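Local coordinates for translation initiation factor eIF2 assembly protein (Schizosaccharomyces pombe, PDB 4ZGP) that acts as an ATP-dependent folding chaperone that binds the gamma subunit of eIF2 and lets it assemble with the alpha and beta subunits, at residues K26-S35 against P173-K183. Residues are numbered along the deposited sequence; the frame is centred on the assembly and turned at random.
With ADP (adenosine-5'-diphosphate), chain C.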
ATOM      1  N   LYS A  26     -12.437  13.090   2.008  1.00 32.32           N
ATOM      2  CA  LYS A  26     -11.922  12.582   3.272  1.00 32.76           C
ATOM      3  C   LYS A  26     -12.278  11.110   3.497  1.00 29.82           C
ATOM      4  O   LYS A  26     -11.432  10.322   3.920  1.00 28.82           O
ATOM      5  CB  LYS A  26     -12.461  13.426   4.429  1.00 38.45           C
ATOM      6  CG  LYS A  26     -12.168  12.863   5.799  1.00 37.88           C
ATOM      7  CD  LYS A  26     -12.881  13.662   6.897  1.00 51.13           C
ATOM      8  CE  LYS A  26     -14.398  13.556   6.801  1.00 48.16           C
ATOM      9  NZ  LYS A  26     -14.976  12.628   7.820  1.00 56.54           N
ATOM     10  N   ASN A  27     -13.520  10.735   3.215  1.00 26.18           N
ATOM     11  CA  ASN A  27     -13.935   9.348   3.412  1.00 27.94           C
ATOM     12  C   ASN A  27     -13.159   8.392   2.501  1.00 28.49           C
ATOM     13  O   ASN A  27     -12.849   7.266   2.883  1.00 22.94           O
ATOM     14  CB  ASN A  27     -15.449   9.182   3.184  1.00 28.92           C
ATOM     15  CG  ASN A  27     -16.269   9.542   4.430  1.00 37.54           C
ATOM     16  OD1 ASN A  27     -15.712   9.742   5.508  1.00 33.76           O
ATOM     17  ND2 ASN A  27     -17.581   9.611   4.284  1.00 33.79           N
ATOM     18  N   GLN A  28     -12.851   8.832   1.291  1.00 26.64           N
ATOM     19  CA  GLN A  28     -12.106   7.956   0.384  1.00 25.84           C
ATOM     20  C   GLN A  28     -10.725   7.647   0.925  1.00 25.59           C
ATOM     21  O   GLN A  28     -10.227   6.524   0.763  1.00 26.48           O
ATOM     22  CB  GLN A  28     -11.972   8.582  -0.991  1.00 27.85           C
ATOM     23  CG  GLN A  28     -13.192   8.425  -1.869  1.00 27.64           C
ATOM     24  CD  GLN A  28     -12.992   9.204  -3.148  1.00 39.88           C
ATOM     25  OE1 GLN A  28     -13.086  10.432  -3.149  1.00 35.06           O
ATOM     26  NE2 GLN A  28     -12.639   8.505  -4.229  1.00 34.21           N
ATOM     27  N   VAL A  29     -10.105   8.646   1.551  1.00 24.02           N
ATOM     28  CA  VAL A  29      -8.788   8.468   2.174  1.00 25.49           C
ATOM     29  C   VAL A  29      -8.887   7.572   3.421  1.00 23.04           C
ATOM     30  O   VAL A  29      -8.078   6.646   3.612  1.00 24.49           O
ATOM     31  CB  VAL A  29      -8.153   9.849   2.530  1.00 26.69           C
ATOM     32  CG1 VAL A  29      -6.922   9.680   3.393  1.00 28.37           C
ATOM     33  CG2 VAL A  29      -7.804  10.602   1.251  1.00 26.41           C
ATOM     34  N   LEU A  30      -9.891   7.822   4.245  1.00 25.03           N
ATOM     35  CA  LEU A  30     -10.124   7.006   5.438  1.00 26.74           C
ATOM     36  C   LEU A  30     -10.384   5.535   5.109  1.00 26.56           C
ATOM     37  O   LEU A  30      -9.957   4.648   5.855  1.00 21.65           O
ATOM     38  CB  LEU A  30     -11.312   7.551   6.256  1.00 25.95           C
ATOM     39  CG  LEU A  30     -11.105   8.842   7.055  1.00 29.24           C
ATOM     40  CD1 LEU A  30     -12.431   9.290   7.665  1.00 31.21           C
ATOM     41  CD2 LEU A  30     -10.049   8.643   8.138  1.00 26.87           C
ATOM     42  N   HIS A  31     -11.109   5.269   4.017  1.00 20.26           N
ATOM     43  CA  HIS A  31     -11.441   3.897   3.651  1.00 19.40           C
ATOM     44  C   HIS A  31     -10.218   3.085   3.220  1.00 19.03           C
ATOM     45  O   HIS A  31     -10.258   1.850   3.230  1.00 22.91           O
ATOM     46  CB  HIS A  31     -12.483   3.877   2.520  1.00 23.14           C
ATOM     47  CG  HIS A  31     -13.812   4.425   2.937  1.00 25.78           C
ATOM     48  ND1 HIS A  31     -14.746   4.889   2.036  1.00 29.98           N
ATOM     49  CD2 HIS A  31     -14.344   4.621   4.166  1.00 24.59           C
ATOM     50  CE1 HIS A  31     -15.812   5.318   2.693  1.00 25.89           C
ATOM     51  NE2 HIS A  31     -15.591   5.169   3.987  1.00 28.46           N
ATOM     52  N   CYS A  32      -9.156   3.783   2.826  1.00 20.80           N
ATOM     53  CA  CYS A  32      -7.946   3.129   2.338  1.00 22.42           C
ATOM     54  C   CYS A  32      -6.899   2.912   3.420  1.00 21.85           C
ATOM     55  O   CYS A  32      -5.821   2.382   3.120  1.00 20.11           O
ATOM     56  CB  CYS A  32      -7.321   3.943   1.191  1.00 24.05           C
ATOM     57  SG  CYS A  32      -8.272   3.705  -0.327  1.00 26.24           S
ATOM     58  N   GLN A  33      -7.182   3.327   4.650  1.00 20.81           N
ATOM     59  CA  GLN A  33      -6.249   3.020   5.738  1.00 22.90           C
ATOM     60  C   GLN A  33      -6.091   1.520   5.865  1.00 22.91           C
ATOM     61  O   GLN A  33      -7.065   0.778   5.725  1.00 20.37           O
ATOM     62  CB  GLN A  33      -6.741   3.570   7.078  1.00 22.15           C
ATOM     63  CG  GLN A  33      -6.933   5.062   7.204  1.00 22.91           C
ATOM     64  CD  GLN A  33      -7.648   5.390   8.521  1.00 27.11           C
ATOM     65  OE1 GLN A  33      -7.010   5.687   9.518  1.00 27.63           O
ATOM     66  NE2 GLN A  33      -8.973   5.287   8.521  1.00 23.75           N
ATOM     67  N   PHE A  34      -4.874   1.059   6.167  1.00 20.54           N
ATOM     68  CA  PHE A  34      -4.626  -0.376   6.285  1.00 19.24           C
ATOM     69  C   PHE A  34      -5.608  -1.058   7.249  1.00 18.25           C
ATOM     70  O   PHE A  34      -6.186  -2.094   6.934  1.00 21.92           O
ATOM     71  CB  PHE A  34      -3.182  -0.634   6.764  1.00 19.22           C
ATOM     72  CG  PHE A  34      -2.767  -2.056   6.642  1.00 23.53           C
ATOM     73  CD1 PHE A  34      -2.169  -2.517   5.473  1.00 23.86           C
ATOM     74  CD2 PHE A  34      -2.956  -2.936   7.694  1.00 22.91           C
ATOM     75  CE1 PHE A  34      -1.786  -3.837   5.352  1.00 27.47           C
ATOM     76  CE2 PHE A  34      -2.583  -4.262   7.575  1.00 20.18           C
ATOM     77  CZ  PHE A  34      -2.002  -4.715   6.415  1.00 22.53           C
ATOM     78  N   SER A  35      -5.793  -0.468   8.418  1.00 23.65           N
ATOM     79  CA  SER A  35      -6.700  -1.063   9.394  1.00 25.66           C
ATOM     80  C   SER A  35      -8.128  -1.174   8.845  1.00 27.92           C
ATOM     81  O   SER A  35      -8.856  -2.082   9.205  1.00 24.92           O
ATOM     82  CB  SER A  35      -6.713  -0.260  10.692  1.00 26.90           C
ATOM     83  OG  SER A  35      -7.045   1.097  10.473  1.00 23.36           O
ATOM     84  N   PRO A 173      -9.085  14.324  10.755  1.00 50.82           N
ATOM     85  CA  PRO A 173     -10.487  14.169  11.159  1.00 51.92           C
ATOM     86  C   PRO A 173     -10.670  13.610  12.562  1.00 53.20           C
ATOM     87  O   PRO A 173      -9.744  13.053  13.155  1.00 44.08           O
ATOM     88  CB  PRO A 173     -11.046  13.174  10.128  1.00 49.39           C
ATOM     89  CG  PRO A 173     -10.075  13.207   8.984  1.00 44.70           C
ATOM     90  CD  PRO A 173      -8.753  13.452   9.615  1.00 47.27           C
ATOM     91  N   LYS A 174     -11.891  13.762  13.066  1.00 58.12           N
ATOM     92  CA  LYS A 174     -12.339  13.180  14.327  1.00 57.25           C
ATOM     93  C   LYS A 174     -12.288  11.658  14.287  1.00 53.39           C
ATOM     94  O   LYS A 174     -12.606  11.049  13.264  1.00 57.86           O
ATOM     95  CB  LYS A 174     -13.770  13.640  14.642  1.00 61.79           C
ATOM     96  CG  LYS A 174     -14.267  14.840  13.810  1.00 67.87           C
ATOM     97  CD  LYS A 174     -14.824  14.445  12.424  1.00 64.03           C
ATOM     98  CE  LYS A 174     -14.140  15.236  11.300  1.00 54.88           C
ATOM     99  NZ  LYS A 174     -15.100  15.908  10.369  1.00 61.42           N
ATOM    100  N   ASP A 175     -11.887  11.056  15.403  1.00 54.00           N
ATOM    101  CA  ASP A 175     -11.844   9.597  15.553  1.00 58.04           C
ATOM    102  C   ASP A 175     -10.863   8.927  14.581  1.00 52.09           C
ATOM    103  O   ASP A 175     -10.998   7.748  14.250  1.00 55.47           O
ATOM    104  CB  ASP A 175     -13.244   8.995  15.383  1.00 63.26           C
ATOM    105  CG  ASP A 175     -14.280   9.655  16.289  1.00 76.47           C
ATOM    106  OD1 ASP A 175     -13.880  10.405  17.212  1.00 76.66           O
ATOM    107  OD2 ASP A 175     -15.491   9.424  16.084  1.00 76.25           O
ATOM    108  N   PHE A 176      -9.881   9.692  14.127  1.00 44.44           N
ATOM    109  CA  PHE A 176      -8.797   9.144  13.321  1.00 42.63           C
ATOM    110  C   PHE A 176      -7.602   8.894  14.226  1.00 38.65           C
ATOM    111  O   PHE A 176      -7.397   9.623  15.186  1.00 37.12           O
ATOM    112  CB  PHE A 176      -8.424  10.107  12.191  1.00 38.24           C
ATOM    113  CG  PHE A 176      -7.098   9.811  11.554  1.00 32.88           C
ATOM    114  CD1 PHE A 176      -6.991   8.864  10.542  1.00 31.91           C
ATOM    115  CD2 PHE A 176      -5.953  10.496  11.954  1.00 38.15           C
ATOM    116  CE1 PHE A 176      -5.760   8.599   9.949  1.00 29.95           C
ATOM    117  CE2 PHE A 176      -4.721  10.228  11.372  1.00 36.26           C
ATOM    118  CZ  PHE A 176      -4.625   9.283  10.367  1.00 30.04           C
ATOM    119  N   SER A 177      -6.819   7.861  13.944  1.00 35.30           N
ATOM    120  CA  SER A 177      -5.528   7.725  14.613  1.00 33.09           C
ATOM    121  C   SER A 177      -4.492   7.138  13.653  1.00 32.63           C
ATOM    122  O   SER A 177      -4.839   6.343  12.783  1.00 28.63           O
ATOM    123  CB  SER A 177      -5.645   6.847  15.863  1.00 32.13           C
ATOM    124  OG  SER A 177      -5.910   5.494  15.534  1.00 32.13           O
ATOM    125  N   PHE A 178      -3.226   7.512  13.823  1.00 29.48           N
ATOM    126  CA  PHE A 178      -2.163   6.865  13.076  1.00 28.21           C
ATOM    127  C   PHE A 178      -1.961   5.446  13.615  1.00 32.25           C
ATOM    128  O   PHE A 178      -2.272   5.153  14.775  1.00 32.47           O
ATOM    129  CB  PHE A 178      -0.867   7.681  13.157  1.00 31.27           C
ATOM    130  CG  PHE A 178      -0.924   8.972  12.404  1.00 33.36           C
ATOM    131  CD1 PHE A 178      -0.873   8.980  11.017  1.00 34.62           C
ATOM    132  CD2 PHE A 178      -1.034  10.178  13.071  1.00 31.82           C
ATOM    133  CE1 PHE A 178      -0.933  10.163  10.312  1.00 36.89           C
ATOM    134  CE2 PHE A 178      -1.078  11.377  12.373  1.00 37.91           C
ATOM    135  CZ  PHE A 178      -1.036  11.368  10.985  1.00 39.49           C
ATOM    136  N   GLU A 179      -1.467   4.556  12.763  1.00 26.66           N
ATOM    137  CA  GLU A 179      -1.299   3.159  13.130  1.00 27.01           C
ATOM    138  C   GLU A 179       0.036   2.695  12.596  1.00 29.92           C
ATOM    139  O   GLU A 179       0.493   3.177  11.562  1.00 27.87           O
ATOM    140  CB  GLU A 179      -2.444   2.303  12.570  1.00 25.53           C
ATOM    141  CG  GLU A 179      -2.557   2.417  11.053  1.00 26.48           C
ATOM    142  CD  GLU A 179      -3.919   2.021  10.521  1.00 29.43           C
ATOM    143  OE1 GLU A 179      -4.923   2.267  11.215  1.00 27.51           O
ATOM    144  OE2 GLU A 179      -3.982   1.479   9.400  1.00 26.82           O
ATOM    145  N   LEU A 180       0.671   1.789  13.327  1.00 30.20           N
ATOM    146  CA  LEU A 180       1.883   1.152  12.873  1.00 30.63           C
ATOM    147  C   LEU A 180       1.552  -0.244  12.380  1.00 29.34           C
ATOM    148  O   LEU A 180       1.102  -1.111  13.137  1.00 28.81           O
ATOM    149  CB  LEU A 180       2.932   1.095  13.997  1.00 27.19           C
ATOM    150  CG  LEU A 180       4.171   0.272  13.652  1.00 32.55           C
ATOM    151  CD1 LEU A 180       4.847   0.829  12.432  1.00 30.02           C
ATOM    152  CD2 LEU A 180       5.140   0.250  14.836  1.00 36.80           C
ATOM    153  N   VAL A 181       1.785  -0.452  11.095  1.00 23.64           N
ATOM    154  CA  VAL A 181       1.515  -1.724  10.469  1.00 23.82           C
ATOM    155  C   VAL A 181       2.807  -2.494  10.291  1.00 25.50           C
ATOM    156  O   VAL A 181       3.772  -1.979   9.753  1.00 26.28           O
ATOM    157  CB  VAL A 181       0.832  -1.532   9.085  1.00 24.86           C
ATOM    158  CG1 VAL A 181       0.581  -2.875   8.428  1.00 23.98           C
ATOM    159  CG2 VAL A 181      -0.465  -0.743   9.245  1.00 25.54           C
ATOM    160  N   LEU A 182       2.811  -3.734  10.749  1.00 25.76           N
ATOM    161  CA  LEU A 182       3.914  -4.636  10.484  1.00 27.59           C
ATOM    162  C   LEU A 182       3.399  -5.815   9.659  1.00 26.75           C
ATOM    163  O   LEU A 182       2.680  -6.682  10.151  1.00 25.98           O
ATOM    164  CB  LEU A 182       4.542  -5.114  11.809  1.00 25.37           C
ATOM    165  CG  LEU A 182       5.041  -3.965  12.686  1.00 29.18           C
ATOM    166  CD1 LEU A 182       5.459  -4.470  14.060  1.00 40.08           C
ATOM    167  CD2 LEU A 182       6.205  -3.207  12.005  1.00 31.39           C
ATOM    168  N   LYS A 183       3.754  -5.836   8.381  1.00 22.50           N
ATOM    169  CA  LYS A 183       3.392  -6.948   7.514  1.00 24.83           C
ATOM    170  C   LYS A 183       4.429  -8.031   7.565  1.00 28.26           C
ATOM    171  O   LYS A 183       5.610  -7.729   7.522  1.00 27.20           O
ATOM    172  CB  LYS A 183       3.242  -6.451   6.077  1.00 26.88           C
ATOM    173  CG  LYS A 183       2.203  -5.333   6.022  1.00 28.16           C
ATOM    174  CD  LYS A 183       1.986  -4.846   4.640  1.00 32.80           C
ATOM    175  CE  LYS A 183       3.243  -4.239   4.082  1.00 27.26           C
ATOM    176  NZ  LYS A 183       3.088  -4.213   2.606  1.00 41.47           N
TER
HETATM  177  PB  ADP C 301       2.420   0.924  -1.905  0.69 45.51           P
HETATM  178  O1B ADP C 301       1.003   0.524  -2.287  0.69 40.65           O
HETATM  179  O2B ADP C 301       2.492   2.146  -1.007  0.69 37.78           O
HETATM  180  O3B ADP C 301       3.340   0.880  -3.107  0.69 37.41           O
HETATM  181  PA  ADP C 301       2.768  -1.806  -0.997  0.69 35.58           P
HETATM  182  O1A ADP C 301       1.851  -2.085  -2.163  0.69 42.32           O
HETATM  183  O2A ADP C 301       2.483  -2.311   0.407  0.69 36.30           O
HETATM  184  O3A ADP C 301       2.980  -0.207  -0.879  0.69 44.21           O
HETATM  185  O5' ADP C 301       4.217  -2.355  -1.418  0.69 44.51           O
HETATM  186  C5' ADP C 301       5.270  -1.497  -1.856  0.69 38.19           C
HETATM  187  C4' ADP C 301       6.338  -2.436  -2.390  0.69 41.03           C
HETATM  188  O4' ADP C 301       7.002  -3.066  -1.294  0.69 37.77           O
HETATM  189  C3' ADP C 301       5.705  -3.550  -3.209  0.69 38.87           C
HETATM  190  O3' ADP C 301       5.818  -3.288  -4.611  0.69 41.30           O
HETATM  191  C2' ADP C 301       6.455  -4.806  -2.817  0.69 41.25           C
HETATM  192  O2' ADP C 301       7.446  -5.139  -3.793  0.69 45.64           O
HETATM  193  C1' ADP C 301       7.145  -4.474  -1.510  0.69 36.94           C
HETATM  194  N9  ADP C 301       6.430  -5.202  -0.432  0.69 36.80           N
HETATM  195  C8  ADP C 301       5.244  -4.836   0.102  0.69 36.24           C
HETATM  196  N7  ADP C 301       4.856  -5.714   1.067  0.69 39.00           N
HETATM  197  C5  ADP C 301       5.811  -6.667   1.160  0.69 34.50           C
HETATM  198  C6  ADP C 301       6.027  -7.878   1.985  0.69 34.40           C
HETATM  199  N6  ADP C 301       5.102  -8.230   2.917  0.69 32.35           N
HETATM  200  N1  ADP C 301       7.158  -8.603   1.776  0.69 28.14           N
HETATM  201  C2  ADP C 301       8.065  -8.223   0.849  0.69 35.16           C
HETATM  202  N3  ADP C 301       7.935  -7.133   0.064  0.69 37.18           N
HETATM  203  C4  ADP C 301       6.847  -6.325   0.172  0.69 39.63           C
HETATM  204  O   HOH W   1      -7.879   5.862  11.908  1.00 29.99           O
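Phe34 lays one ring face over Val181, whose CG1 sits 3.5 Å from the ring centroid and 12° off its normal, a CH-pi contact on one of the two sheets that hold the nucleotide in this ATP-grasp fold. Val181 belongs to the middle strand, 180-184, of a three-stranded antiparallel sheet; Phe34 begins helix 34-40 and also packs on Ala48 and Val50 of one outer strand and Lys115 of the other. The phenyl group reaches along the strand as far as Lys183, whose CD touches CE1, because chi1 (-168°) turns CG away from the backbone N.

Just before the strand, Glu179 grips the first turn of that helix with both carboxylate oxygens. Glu179 OE2 accepts the backbone N of Ser35 at 2.8 Å, on its syn side but tilted out of the carboxylate plane, while its OE1 offers a syn lone pair to Ser35 OG at 2.5 Å. Lys52 adds a salt bridge to OE1. Replacing Glu179 by an alanine would probably leave both Ser35 N and OG without this acceptor and Lys52 without this counter-charge.

Earlier in both segments, Gln33 and Phe176 meet with amide and ring planes 29° apart, Gln33 OE1 lying 3.2 Å from Phe176 CE1. A water links this OE1 to Ser177 N, Asn117 ND2 also bonds it, and NE2 turns back to Leu30 O, fixing the amide's rotation. Leu30 CD2 touches Phe176 CD1, and Lys26 slides its aliphatic chain past the Pro173 ring. Near the end of strand 180-184, Lys183 NZ hydrogen-bonds ADP twice, to N7 at 2.8 Å and to the alpha-phosphate oxygen O2A at 3.0 Å.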